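Local coordinates for SusD superfamily protein (PDB 3MCX), which is of uncharacterised function but, as a SusD-family outer-membrane lipoprotein homologue, probably binds glycans for uptake, and binds zinc ions in the crystal, at residues Trp88-Asn100 / Leu152-Thr164. Sequence-based numbering, arbitrary orientation. Where two conformers were deposited one is given.
Sequences WNTVYKVIRQTNN and LGVPIETSPSDPT. With GOL (glycerol), chain K.
V154 and P155 meet W88 and Y92 where an extended loop of this SusD-family, largely helical fold runs along helix 81-106. The branched V154 sets CG1 3.8 Å from CZ3 of W88, with chi1 at 177° swinging the indole across to the loop. P155 has no N-H to give; its ring packs by CD on the indole, and its carbonyl takes the Y92 hydroxyl: OH donates to P155 O at 2.7 Å, in the carbonyl plane on a lone pair. A phenylalanine in place of Y92 would probably keep the ring packing but leave P155 O without this donor. A glycerol, probably from crystallisation, lays C3 over one face of the Y92 ring. E157 follows, its aliphatic CB near I95 CG2. N99 suits its place because an amide can serve both ways: OD1 accepts from R129 of helix 115-140, while ND2 comes in above the E157 carbonyl plane, 3.0 Å from O and nearly straight at 169°. A water accepts from ND2 and donates to E157 OE1. Beyond, P160 packs its ring carbons beside the N100 amide, CB 3.6 Å from OD1. The small S161 hydroxyl can turn back to the carboxylate, OG bonding weakly to E157 OE1 at 3.2 Å.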
ATOM      1  N   TRP A  88      13.506   5.941  -1.595  1.00  5.78           N
ATOM      2  CA  TRP A  88      14.160   5.461  -2.817  1.00  5.07           C
ATOM      3  C   TRP A  88      15.271   4.470  -2.478  1.00  6.44           C
ATOM      4  O   TRP A  88      15.308   3.345  -2.986  1.00  6.62           O
ATOM      5  CB  TRP A  88      14.744   6.657  -3.560  1.00  5.47           C
ATOM      6  CG  TRP A  88      15.515   6.348  -4.804  1.00  5.52           C
ATOM      7  CD1 TRP A  88      16.815   6.049  -4.872  1.00  5.46           C
ATOM      8  CD2 TRP A  88      15.049   6.448  -6.161  1.00  6.25           C
ATOM      9  NE1 TRP A  88      17.221   5.911  -6.194  1.00  6.01           N
ATOM     10  CE2 TRP A  88      16.141   6.156  -6.994  1.00  5.39           C
ATOM     11  CE3 TRP A  88      13.812   6.710  -6.731  1.00  6.10           C
ATOM     12  CZ2 TRP A  88      16.039   6.148  -8.402  1.00  5.64           C
ATOM     13  CZ3 TRP A  88      13.703   6.710  -8.126  1.00  6.45           C
ATOM     14  CH2 TRP A  88      14.801   6.446  -8.933  1.00  5.73           C
ATOM     15  N   ASN A  89      16.198   4.884  -1.615  1.00  5.26           N
ATOM     16  CA  ASN A  89      17.394   4.104  -1.359  1.00  5.83           C
ATOM     17  C   ASN A  89      17.023   2.800  -0.642  1.00  6.10           C
ATOM     18  O   ASN A  89      17.646   1.771  -0.851  1.00  6.61           O
ATOM     19  CB  ASN A  89      18.411   4.868  -0.513  1.00  5.96           C
ATOM     20  CG  ASN A  89      19.199   5.898  -1.302  1.00  7.71           C
ATOM     21  OD1 ASN A  89      19.240   5.863  -2.532  1.00  9.37           O
ATOM     22  ND2 ASN A  89      19.887   6.767  -0.590  1.00  8.70           N
ATOM     23  N   THR A  90      16.031   2.860   0.241  1.00  6.09           N
ATOM     24  CA  THR A  90      15.674   1.677   1.030  1.00  6.41           C
ATOM     25  C   THR A  90      15.074   0.608   0.137  1.00  5.88           C
ATOM     26  O   THR A  90      15.384  -0.587   0.307  1.00  6.15           O
ATOM     27  CB  THR A  90      14.749   2.051   2.201  1.00  7.07           C
ATOM     28  OG1 THR A  90      15.377   3.096   2.972  1.00  7.78           O
ATOM     29  CG2 THR A  90      14.423   0.838   3.091  1.00  7.98           C
ATOM     30  N   VAL A  91      14.176   0.988  -0.790  1.00  6.20           N
ATOM     31  CA  VAL A  91      13.586  -0.008  -1.684  1.00  6.40           C
ATOM     32  C   VAL A  91      14.635  -0.567  -2.625  1.00  6.57           C
ATOM     33  O   VAL A  91      14.666  -1.779  -2.878  1.00  6.27           O
ATOM     34  CB  VAL A  91      12.311   0.501  -2.378  1.00  6.55           C
ATOM     35  CG1 VAL A  91      11.773  -0.591  -3.300  1.00  7.30           C
ATOM     36  CG2 VAL A  91      11.255   0.865  -1.334  1.00  7.42           C
ATOM     37  N   TYR A  92      15.546   0.273  -3.111  1.00  5.56           N
ATOM     38  CA  TYR A  92      16.636  -0.249  -3.943  1.00  5.48           C
ATOM     39  C   TYR A  92      17.550  -1.202  -3.163  1.00  6.42           C
ATOM     40  O   TYR A  92      18.105  -2.130  -3.714  1.00  6.44           O
ATOM     41  CB  TYR A  92      17.425   0.874  -4.642  1.00  5.38           C
ATOM     42  CG  TYR A  92      16.805   1.246  -5.956  1.00  5.51           C
ATOM     43  CD1 TYR A  92      16.833   0.356  -7.001  1.00  6.60           C
ATOM     44  CD2 TYR A  92      16.135   2.465  -6.124  1.00  6.85           C
ATOM     45  CE1 TYR A  92      16.230   0.665  -8.198  1.00  6.38           C
ATOM     46  CE2 TYR A  92      15.532   2.774  -7.304  1.00  6.47           C
ATOM     47  CZ  TYR A  92      15.574   1.867  -8.347  1.00  8.84           C
ATOM     48  OH  TYR A  92      14.908   2.166  -9.516  1.00  7.25           O
ATOM     49  N   LYS A  93      17.746  -0.957  -1.864  1.00  5.92           N
ATOM     50  CA  LYS A  93      18.526  -1.886  -1.045  1.00  6.25           C
ATOM     51  C   LYS A  93      17.842  -3.254  -1.013  1.00  6.09           C
ATOM     52  O   LYS A  93      18.514  -4.276  -1.136  1.00  5.90           O
ATOM     53  CB  LYS A  93      18.721  -1.341   0.382  1.00  7.59           C
ATOM     54  CG  LYS A  93      19.683  -2.157   1.244  1.00  8.64           C
ATOM     55  CD  LYS A  93      19.874  -1.381   2.579  1.00 13.93           C
ATOM     56  CE  LYS A  93      20.706  -2.131   3.607  1.00 18.82           C
ATOM     57  NZ  LYS A  93      20.643  -1.339   4.901  1.00 24.18           N
ATOM     58  N   VAL A  94      16.520  -3.264  -0.826  1.00  5.68           N
ATOM     59  CA  VAL A  94      15.788  -4.523  -0.859  1.00  6.38           C
ATOM     60  C   VAL A  94      15.970  -5.185  -2.232  1.00  6.05           C
ATOM     61  O   VAL A  94      16.234  -6.388  -2.299  1.00  6.94           O
ATOM     62  CB  VAL A  94      14.315  -4.352  -0.547  1.00  6.34           C
ATOM     63  CG1 VAL A  94      13.524  -5.637  -0.905  1.00  7.62           C
ATOM     64  CG2 VAL A  94      14.137  -4.002   0.951  1.00  8.41           C
ATOM     65  N   ILE A  95      15.843  -4.431  -3.323  1.00  6.27           N
ATOM     66  CA  ILE A  95      16.002  -5.014  -4.664  1.00  6.19           C
ATOM     67  C   ILE A  95      17.394  -5.638  -4.813  1.00  6.15           C
ATOM     68  O   ILE A  95      17.547  -6.780  -5.265  1.00  5.92           O
ATOM     69  CB  ILE A  95      15.733  -3.957  -5.750  1.00  6.43           C
ATOM     70  CG1 ILE A  95      14.234  -3.659  -5.796  1.00  6.90           C
ATOM     71  CG2 ILE A  95      16.285  -4.440  -7.108  1.00  5.52           C
ATOM     72  CD1 ILE A  95      13.846  -2.439  -6.634  1.00  7.80           C
ATOM     73  N   ARG A  96      18.393  -4.905  -4.381  1.00  5.38           N
ATOM     74  CA  ARG A  96      19.758  -5.409  -4.458  0.50  5.87           C
ATOM     75  C   ARG A  96      19.938  -6.707  -3.675  1.00  5.83           C
ATOM     76  O   ARG A  96      20.570  -7.627  -4.145  1.00  5.54           O
ATOM     77  CB  ARG A  96      20.748  -4.323  -4.071  0.50  6.31           C
ATOM     78  CG  ARG A  96      20.728  -3.184  -5.089  0.50  8.19           C
ATOM     79  CD  ARG A  96      21.718  -2.074  -4.824  0.50  9.94           C
ATOM     80  NE  ARG A  96      22.037  -1.807  -3.430  0.50 12.01           N
ATOM     81  CZ  ARG A  96      21.701  -0.672  -2.849  0.50 14.57           C
ATOM     82  NH1 ARG A  96      21.068   0.220  -3.576  0.50 16.27           N
ATOM     83  NH2 ARG A  96      21.989  -0.441  -1.616  0.50 16.09           N
ATOM     84  N   GLN A  97      19.371  -6.769  -2.493  1.00  6.47           N
ATOM     85  CA  GLN A  97      19.447  -7.992  -1.708  1.00  6.18           C
ATOM     86  C   GLN A  97      18.720  -9.157  -2.382  1.00  5.26           C
ATOM     87  O   GLN A  97      19.210 -10.278  -2.375  1.00  4.97           O
ATOM     88  CB  GLN A  97      18.928  -7.758  -0.292  1.00  7.14           C
ATOM     89  CG  GLN A  97      19.851  -6.821   0.507  1.00  7.95           C
ATOM     90  CD  GLN A  97      19.530  -6.781   1.992  1.00 13.10           C
ATOM     91  OE1 GLN A  97      18.670  -7.505   2.478  1.00 16.26           O
ATOM     92  NE2 GLN A  97      20.251  -5.920   2.718  1.00 16.44           N
ATOM     93  N   THR A  98      17.549  -8.899  -2.963  1.00  5.40           N
ATOM     94  CA  THR A  98      16.866  -9.942  -3.724  1.00  5.58           C
ATOM     95  C   THR A  98      17.726 -10.439  -4.891  1.00  4.81           C
ATOM     96  O   THR A  98      17.802 -11.654  -5.143  1.00  4.18           O
ATOM     97  CB  THR A  98      15.456  -9.599  -4.250  1.00  5.74           C
ATOM     98  OG1 THR A  98      15.478  -8.551  -5.253  1.00  6.00           O
ATOM     99  CG2 THR A  98      14.500  -9.219  -3.111  1.00  5.31           C
ATOM    100  N   ASN A  99      18.403  -9.519  -5.581  1.00  4.67           N
ATOM    101  CA  ASN A  99      19.239  -9.912  -6.696  1.00  4.27           C
ATOM    102  C   ASN A  99      20.434 -10.744  -6.264  1.00  3.68           C
ATOM    103  O   ASN A  99      20.802 -11.739  -6.896  1.00  4.41           O
ATOM    104  CB  ASN A  99      19.681  -8.665  -7.477  1.00  4.30           C
ATOM    105  CG  ASN A  99      18.567  -8.139  -8.363  1.00  6.78           C
ATOM    106  OD1 ASN A  99      17.800  -8.930  -8.892  1.00 10.53           O
ATOM    107  ND2 ASN A  99      18.507  -6.826  -8.564  1.00  7.85           N
ATOM    108  N   ASN A 100      21.064 -10.357  -5.147  1.00  4.75           N
ATOM    109  CA  ASN A 100      22.168 -11.118  -4.600  1.00  5.03           C
ATOM    110  C   ASN A 100      21.764 -12.556  -4.196  1.00  3.61           C
ATOM    111  O   ASN A 100      22.456 -13.508  -4.485  1.00  3.93           O
ATOM    112  CB  ASN A 100      22.773 -10.379  -3.398  1.00  5.68           C
ATOM    113  CG  ASN A 100      23.505  -9.091  -3.813  1.00 13.47           C
ATOM    114  OD1 ASN A 100      23.733  -8.836  -5.011  1.00 18.42           O
ATOM    115  ND2 ASN A 100      23.866  -8.269  -2.820  1.00 15.06           N
ATOM    116  N   LEU A 152       8.479   8.162 -18.014  1.00  6.36           N
ATOM    117  CA  LEU A 152       9.584   7.527 -17.271  1.00  6.56           C
ATOM    118  C   LEU A 152       9.190   6.936 -15.934  1.00  6.75           C
ATOM    119  O   LEU A 152       8.465   7.562 -15.150  1.00  6.41           O
ATOM    120  CB  LEU A 152      10.745   8.514 -17.082  1.00  6.83           C
ATOM    121  CG  LEU A 152      11.465   8.976 -18.352  1.00  9.69           C
ATOM    122  CD1 LEU A 152      12.560   9.988 -17.993  1.00 11.48           C
ATOM    123  CD2 LEU A 152      12.041   7.797 -19.139  1.00  9.81           C
ATOM    124  N   GLY A 153       9.691   5.724 -15.695  1.00  6.48           N
ATOM    125  CA  GLY A 153       9.532   5.033 -14.454  1.00  6.54           C
ATOM    126  C   GLY A 153      10.806   5.189 -13.639  1.00  7.00           C
ATOM    127  O   GLY A 153      11.227   6.323 -13.354  1.00  8.16           O
ATOM    128  N   VAL A 154      11.417   4.080 -13.251  1.00  5.86           N
ATOM    129  CA  VAL A 154      12.649   4.086 -12.482  1.00  5.86           C
ATOM    130  C   VAL A 154      13.656   3.119 -13.092  1.00  6.47           C
ATOM    131  O   VAL A 154      13.318   2.354 -14.012  1.00  6.34           O
ATOM    132  CB  VAL A 154      12.398   3.737 -11.026  1.00  5.26           C
ATOM    133  CG1 VAL A 154      11.413   4.712 -10.370  1.00  5.89           C
ATOM    134  CG2 VAL A 154      11.870   2.289 -10.893  1.00  6.80           C
ATOM    135  N   PRO A 155      14.905   3.122 -12.618  1.00  5.81           N
ATOM    136  CA  PRO A 155      15.857   2.144 -13.113  1.00  6.04           C
ATOM    137  C   PRO A 155      15.514   0.704 -12.718  1.00  6.03           C
ATOM    138  O   PRO A 155      15.052   0.419 -11.615  1.00  7.08           O
ATOM    139  CB  PRO A 155      17.192   2.591 -12.487  1.00  6.74           C
ATOM    140  CG  PRO A 155      17.015   4.063 -12.313  1.00  6.91           C
ATOM    141  CD  PRO A 155      15.592   4.198 -11.880  1.00  6.14           C
ATOM    142  N   ILE A 156      15.747  -0.192 -13.654  1.00  5.53           N
ATOM    143  CA  ILE A 156      15.482  -1.604 -13.458  1.00  6.55           C
ATOM    144  C   ILE A 156      16.778  -2.360 -13.240  1.00  7.73           C
ATOM    145  O   ILE A 156      17.678  -2.405 -14.103  1.00  8.20           O
ATOM    146  CB  ILE A 156      14.723  -2.211 -14.669  1.00  6.66           C
ATOM    147  CG1 ILE A 156      13.381  -1.511 -14.821  1.00  6.88           C
ATOM    148  CG2 ILE A 156      14.530  -3.745 -14.482  1.00  7.07           C
ATOM    149  CD1 ILE A 156      12.590  -1.974 -16.049  1.00  6.74           C
ATOM    150  N   GLU A 157      16.851  -3.000 -12.062  1.00  8.73           N
ATOM    151  CA  GLU A 157      17.968  -3.923 -11.735  1.00 10.32           C
ATOM    152  C   GLU A 157      17.493  -5.360 -11.532  1.00 10.50           C
ATOM    153  O   GLU A 157      16.680  -5.625 -10.661  1.00  9.82           O
ATOM    154  CB  GLU A 157      18.679  -3.462 -10.463  1.00 12.58           C
ATOM    155  CG  GLU A 157      19.325  -2.107 -10.610  1.00 15.17           C
ATOM    156  CD  GLU A 157      20.132  -1.674  -9.372  1.00 22.68           C
ATOM    157  OE1 GLU A 157      20.342  -2.520  -8.462  1.00 23.74           O
ATOM    158  OE2 GLU A 157      20.577  -0.500  -9.331  1.00 24.68           O
ATOM    159  N   THR A 158      18.017  -6.290 -12.322  1.00 11.32           N
ATOM    160  CA  THR A 158      17.646  -7.711 -12.202  1.00 12.17           C
ATOM    161  C   THR A 158      18.862  -8.638 -12.034  1.00 12.88           C
ATOM    162  O   THR A 158      18.758  -9.866 -12.158  1.00 14.77           O
ATOM    163  CB  THR A 158      16.771  -8.170 -13.383  1.00 12.90           C
ATOM    164  OG1 THR A 158      17.494  -8.029 -14.606  1.00 15.09           O
ATOM    165  CG2 THR A 158      15.430  -7.377 -13.449  1.00 13.21           C
ATOM    166  N   SER A 159      19.999  -8.039 -11.744  1.00 12.71           N
ATOM    167  CA  SER A 159      21.238  -8.768 -11.521  1.00 14.76           C
ATOM    168  C   SER A 159      21.990  -7.986 -10.459  1.00 15.16           C
ATOM    169  O   SER A 159      21.676  -6.824 -10.207  1.00 13.81           O
ATOM    170  CB  SER A 159      22.058  -8.864 -12.819  1.00 15.65           C
ATOM    171  OG  SER A 159      22.335  -7.557 -13.335  1.00 19.96           O
ATOM    172  N   PRO A 160      22.981  -8.612  -9.812  1.00 17.52           N
ATOM    173  CA  PRO A 160      23.735  -7.822  -8.830  1.00 19.18           C
ATOM    174  C   PRO A 160      24.299  -6.546  -9.450  1.00 21.72           C
ATOM    175  O   PRO A 160      24.663  -6.545 -10.622  1.00 20.11           O
ATOM    176  CB  PRO A 160      24.847  -8.779  -8.409  1.00 19.02           C
ATOM    177  CG  PRO A 160      24.159 -10.126  -8.466  1.00 18.13           C
ATOM    178  CD  PRO A 160      23.329 -10.045  -9.755  1.00 17.92           C
ATOM    179  N   SER A 161      24.329  -5.481  -8.649  1.00 25.19           N
ATOM    180  CA  SER A 161      24.659  -4.135  -9.120  1.00 27.98           C
ATOM    181  C   SER A 161      25.993  -4.049  -9.845  1.00 29.72           C
ATOM    182  O   SER A 161      27.022  -4.463  -9.316  1.00 30.28           O
ATOM    183  CB  SER A 161      24.680  -3.154  -7.943  1.00 28.72           C
ATOM    184  OG  SER A 161      23.373  -2.930  -7.461  1.00 30.69           O
ATOM    185  N   ASP A 162      25.948  -3.512 -11.063  1.00 31.20           N
ATOM    186  CA  ASP A 162      27.137  -3.126 -11.821  1.00 32.61           C
ATOM    187  C   ASP A 162      27.476  -1.675 -11.376  1.00 33.82           C
ATOM    188  O   ASP A 162      26.958  -0.718 -11.932  1.00 34.33           O
ATOM    189  CB  ASP A 162      26.755  -3.209 -13.311  1.00 32.53           C
ATOM    190  CG  ASP A 162      27.924  -3.033 -14.249  1.00 33.26           C
ATOM    191  OD1 ASP A 162      28.945  -2.402 -13.870  1.00 34.03           O
ATOM    192  OD2 ASP A 162      27.782  -3.520 -15.405  1.00 31.05           O
ATOM    193  N   PRO A 163      28.339  -1.497 -10.357  1.00 35.34           N
ATOM    194  CA  PRO A 163      28.382  -0.131  -9.781  1.00 35.35           C
ATOM    195  C   PRO A 163      29.260   0.845 -10.605  1.00 35.04           C
ATOM    196  O   PRO A 163      29.265   2.044 -10.339  1.00 35.74           O
ATOM    197  CB  PRO A 163      28.943  -0.372  -8.371  1.00 35.51           C
ATOM    198  CG  PRO A 163      29.839  -1.643  -8.534  1.00 36.06           C
ATOM    199  CD  PRO A 163      29.480  -2.307  -9.884  1.00 35.58           C
ATOM    200  N   THR A 164      29.972   0.324 -11.603  1.00 34.37           N
ATOM    201  CA  THR A 164      30.580   1.140 -12.659  1.00 33.93           C
ATOM    202  C   THR A 164      29.532   1.737 -13.611  1.00 32.70           C
ATOM    203  O   THR A 164      29.782   2.768 -14.248  1.00 32.60           O
ATOM    204  CB  THR A 164      31.497   0.274 -13.560  1.00 34.00           C
ATOM    205  OG1 THR A 164      32.324  -0.562 -12.749  1.00 35.94           O
ATOM    206  CG2 THR A 164      32.378   1.135 -14.481  1.00 34.47           C
TER
HETATM  207  C1  GOL K  10      21.327   4.061  -7.844  0.80 27.80           C
HETATM  208  O1  GOL K  10      21.769   4.943  -6.805  0.80 28.19           O
HETATM  209  C2  GOL K  10      20.000   3.494  -7.366  0.80 28.61           C
HETATM  210  O2  GOL K  10      19.582   4.413  -6.405  0.80 29.97           O
HETATM  211  C3  GOL K  10      18.924   3.259  -8.430  0.80 26.26           C
HETATM  212  O3  GOL K  10      19.501   2.727  -9.609  0.80 33.25           O
HETATM  213  O   HOH W   1      19.894 -11.599  -9.705  1.00 12.86           O
HETATM  214  O   HOH W   2      20.796  -5.325  -7.915  1.00 17.58           O
HETATM  215  O   HOH W   3      23.011  -6.491  -5.857  1.00 25.63           O